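Long-range contact in exopolygalacturonase (Yersinia enterocolitica, PDB 2UVF), which hydrolyses the polygalacturonate of pectin, probably releasing short galacturonate units from chain ends as an exo-acting family 28 glycoside hydrolase: residues H97-N101 and N485-D489. Residues are numbered along the deposited sequence.
Sequences HFYVN and NAMRD. With NI (nickel (II) ion), chain J; SO4 (sulfate ion), chain E.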
ATOM      1  N   HIS A  97      -4.225 -20.321  -3.345  1.00 23.44           N
ATOM      2  CA  HIS A  97      -3.583 -21.276  -2.476  1.00 23.57           C
ATOM      3  C   HIS A  97      -4.036 -21.076  -1.036  1.00 24.01           C
ATOM      4  O   HIS A  97      -4.133 -22.038  -0.261  1.00 23.24           O
ATOM      5  CB  HIS A  97      -2.066 -21.205  -2.624  1.00 24.65           C
ATOM      6  CG  HIS A  97      -1.345 -22.002  -1.588  1.00 25.12           C
ATOM      7  ND1 HIS A  97      -0.852 -21.436  -0.432  1.00 24.57           N
ATOM      8  CD2 HIS A  97      -1.109 -23.328  -1.494  1.00 25.52           C
ATOM      9  CE1 HIS A  97      -0.305 -22.380   0.313  1.00 26.78           C
ATOM     10  NE2 HIS A  97      -0.459 -23.540  -0.299  1.00 27.13           N
ATOM     11  N   PHE A  98      -4.379 -19.835  -0.700  1.00 24.63           N
ATOM     12  CA  PHE A  98      -4.837 -19.491   0.652  1.00 26.36           C
ATOM     13  C   PHE A  98      -6.026 -20.381   1.031  1.00 27.39           C
ATOM     14  O   PHE A  98      -6.125 -20.828   2.149  1.00 27.21           O
ATOM     15  CB  PHE A  98      -5.188 -18.002   0.718  1.00 25.62           C
ATOM     16  CG  PHE A  98      -5.775 -17.556   2.031  1.00 28.25           C
ATOM     17  CD1 PHE A  98      -4.947 -17.085   3.058  1.00 26.11           C
ATOM     18  CD2 PHE A  98      -7.163 -17.561   2.232  1.00 25.86           C
ATOM     19  CE1 PHE A  98      -5.487 -16.650   4.259  1.00 27.76           C
ATOM     20  CE2 PHE A  98      -7.701 -17.129   3.433  1.00 27.70           C
ATOM     21  CZ  PHE A  98      -6.863 -16.665   4.451  1.00 26.95           C
ATOM     22  N   TYR A  99      -6.923 -20.632   0.079  1.00 29.11           N
ATOM     23  CA  TYR A  99      -8.092 -21.461   0.346  1.00 30.76           C
ATOM     24  C   TYR A  99      -7.847 -22.974   0.261  1.00 32.58           C
ATOM     25  O   TYR A  99      -8.717 -23.728   0.691  1.00 32.76           O
ATOM     26  CB  TYR A  99      -9.248 -21.064  -0.563  1.00 29.86           C
ATOM     27  CG  TYR A  99      -9.666 -19.622  -0.406  1.00 28.92           C
ATOM     28  CD1 TYR A  99     -10.492 -19.220   0.645  1.00 26.48           C
ATOM     29  CD2 TYR A  99      -9.238 -18.656  -1.310  1.00 26.65           C
ATOM     30  CE1 TYR A  99     -10.884 -17.901   0.777  1.00 24.40           C
ATOM     31  CE2 TYR A  99      -9.610 -17.332  -1.167  1.00 25.99           C
ATOM     32  CZ  TYR A  99     -10.446 -16.970  -0.131  1.00 25.96           C
ATOM     33  OH  TYR A  99     -10.822 -15.658   0.007  1.00 28.33           O
ATOM     34  N   VAL A 100      -6.693 -23.415  -0.272  1.00 35.08           N
ATOM     35  CA  VAL A 100      -6.335 -24.847  -0.352  1.00 37.35           C
ATOM     36  C   VAL A 100      -6.410 -25.557   0.987  1.00 39.93           C
ATOM     37  O   VAL A 100      -6.758 -26.735   1.050  1.00 40.50           O
ATOM     38  CB  VAL A 100      -4.950 -25.030  -0.922  1.00 37.94           C
ATOM     39  N   ASN A 101      -6.045 -24.837   2.047  1.00 43.04           N
ATOM     40  CA  ASN A 101      -6.126 -25.310   3.436  1.00 45.73           C
ATOM     41  C   ASN A 101      -7.559 -25.355   3.992  1.00 46.46           C
ATOM     42  O   ASN A 101      -7.833 -26.061   4.969  1.00 47.35           O
ATOM     43  CB  ASN A 101      -5.272 -24.394   4.336  1.00 46.43           C
ATOM     44  CG  ASN A 101      -3.857 -24.916   4.539  1.00 49.88           C
ATOM     45  OD1 ASN A 101      -3.113 -24.389   5.367  1.00 53.00           O
ATOM     46  ND2 ASN A 101      -3.479 -25.968   3.793  1.00 52.26           N
ATOM     47  N   ASN A 485     -12.727  -9.568   3.529  1.00 25.97           N
ATOM     48  CA  ASN A 485     -11.315  -9.928   3.597  1.00 25.27           C
ATOM     49  C   ASN A 485     -11.179 -11.211   4.365  1.00 24.77           C
ATOM     50  O   ASN A 485     -11.873 -11.414   5.362  1.00 24.52           O
ATOM     51  CB  ASN A 485     -10.513  -8.845   4.336  1.00 24.42           C
ATOM     52  CG  ASN A 485     -10.513  -7.527   3.618  1.00 23.66           C
ATOM     53  OD1 ASN A 485     -10.715  -6.472   4.223  1.00 27.92           O
ATOM     54  ND2 ASN A 485     -10.291  -7.564   2.334  1.00 17.69           N
ATOM     55  N   ALA A 486     -10.247 -12.056   3.925  1.00 24.30           N
ATOM     56  CA  ALA A 486      -9.945 -13.287   4.629  1.00 23.74           C
ATOM     57  C   ALA A 486      -8.519 -13.302   5.133  1.00 23.30           C
ATOM     58  O   ALA A 486      -7.600 -12.910   4.428  1.00 22.57           O
ATOM     59  CB  ALA A 486     -10.230 -14.512   3.743  1.00 23.28           C
ATOM     60  N   MET A 487      -8.329 -13.792   6.356  1.00 23.42           N
ATOM     61  CA  MET A 487      -7.023 -13.700   6.991  1.00 23.83           C
ATOM     62  C   MET A 487      -6.643 -14.961   7.749  1.00 23.61           C
ATOM     63  O   MET A 487      -7.494 -15.610   8.340  1.00 23.60           O
ATOM     64  CB  MET A 487      -6.971 -12.494   7.924  1.00 23.82           C
ATOM     65  CG  MET A 487      -7.622 -11.228   7.348  1.00 23.24           C
ATOM     66  SD  MET A 487      -7.065  -9.703   8.151  1.00 27.12           S
ATOM     67  CE  MET A 487      -8.099  -9.538   9.567  1.00 25.79           C
ATOM     68  N   ARG A 488      -5.360 -15.308   7.718  1.00 23.50           N
ATOM     69  CA  ARG A 488      -4.910 -16.565   8.326  1.00 24.88           C
ATOM     70  C   ARG A 488      -3.537 -16.379   8.952  1.00 23.96           C
ATOM     71  O   ARG A 488      -2.641 -15.817   8.329  1.00 24.13           O
ATOM     72  CB  ARG A 488      -4.904 -17.706   7.286  1.00 24.82           C
ATOM     73  CG  ARG A 488      -4.173 -18.968   7.705  1.00 26.41           C
ATOM     74  CD  ARG A 488      -4.555 -20.197   6.905  1.00 26.83           C
ATOM     75  NE  ARG A 488      -4.523 -21.365   7.802  1.00 35.49           N
ATOM     76  CZ  ARG A 488      -3.535 -22.257   7.829  1.00 37.98           C
ATOM     77  NH1 ARG A 488      -2.522 -22.146   6.974  1.00 40.23           N
ATOM     78  NH2 ARG A 488      -3.556 -23.258   8.697  1.00 36.15           N
ATOM     79  N   ASP A 489      -3.377 -16.851  10.182  1.00 24.34           N
ATOM     80  CA  ASP A 489      -2.075 -16.842  10.842  1.00 24.41           C
ATOM     81  C   ASP A 489      -1.516 -15.426  11.039  1.00 24.99           C
ATOM     82  O   ASP A 489      -0.312 -15.202  10.916  1.00 25.25           O
ATOM     83  CB  ASP A 489      -1.075 -17.723  10.082  1.00 24.87           C
ATOM     84  CG  ASP A 489      -1.404 -19.201  10.161  1.00 24.82           C
ATOM     85  OD1 ASP A 489      -2.225 -19.606  10.989  1.00 28.61           O
ATOM     86  OD2 ASP A 489      -0.823 -19.984   9.402  1.00 28.13           O
TER
HETATM   87 NI    NI J1613       0.192 -25.438   0.375  1.00 32.95          NI
HETATM   88  S   SO4 E1608      -6.208 -24.701  10.839  1.00 63.09           S
HETATM   89  O1  SO4 E1608      -6.212 -24.450   9.391  1.00 62.55           O
HETATM   90  O2  SO4 E1608      -6.136 -26.149  11.055  1.00 63.14           O
HETATM   91  O3  SO4 E1608      -5.038 -24.063  11.454  1.00 62.52           O
HETATM   92  O4  SO4 E1608      -7.442 -24.187  11.443  1.00 61.53           O
HETATM   93  O   HOH W   1       2.269 -24.678   0.828  1.00 21.70           O
HETATM   94  O   HOH W   2      -0.854 -24.922   2.364  1.00 25.68           O
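The end of helix 92-100, in the fibronectin type III-like N-terminal region, rests on strand 476-490 of the parallel beta-helix that forms the glycoside hydrolase family 28 part. H97 takes no part: its NE2 binds the nickel ion at 2.1 Å, two waters, each at 2.3 Å, also bind the ion, and its CE1 comes no nearer than 7.0 Å, to R488 NH1. F98 makes the main apolar contact, its ring placing CE2 3.7 Å from A486 CB, CZ 3.7 Å from the backbone C of M487, at the ring edge, and CE1 3.3 Å from R488 CB; V457 and Q107 also touch it. The hydroxyl end of Y99 adds a lesser touch, OH lying 4.0 Å from A486 CB, and is hydrogen-bonded to H108 and I110. At N101 the contact turns polar: OD1 sits 2.8 Å from R488 NH1, but over a face of the guanidinium, at an angle too poor for a hydrogen bond. R488 NH2 instead donates to O1 (3.0 Å) and O3 (3.2 Å) of a sulfate probably from the crystallisation liquor, and NH1 pairs with D489 OD2 at 3.7 Å by charge alone. Between these segments the contact is mostly apolar, F98 against A486 and the aliphatic base of R488, with a polar fringe at N101; the directed bond beside it is Q107 NE2 to M487 O.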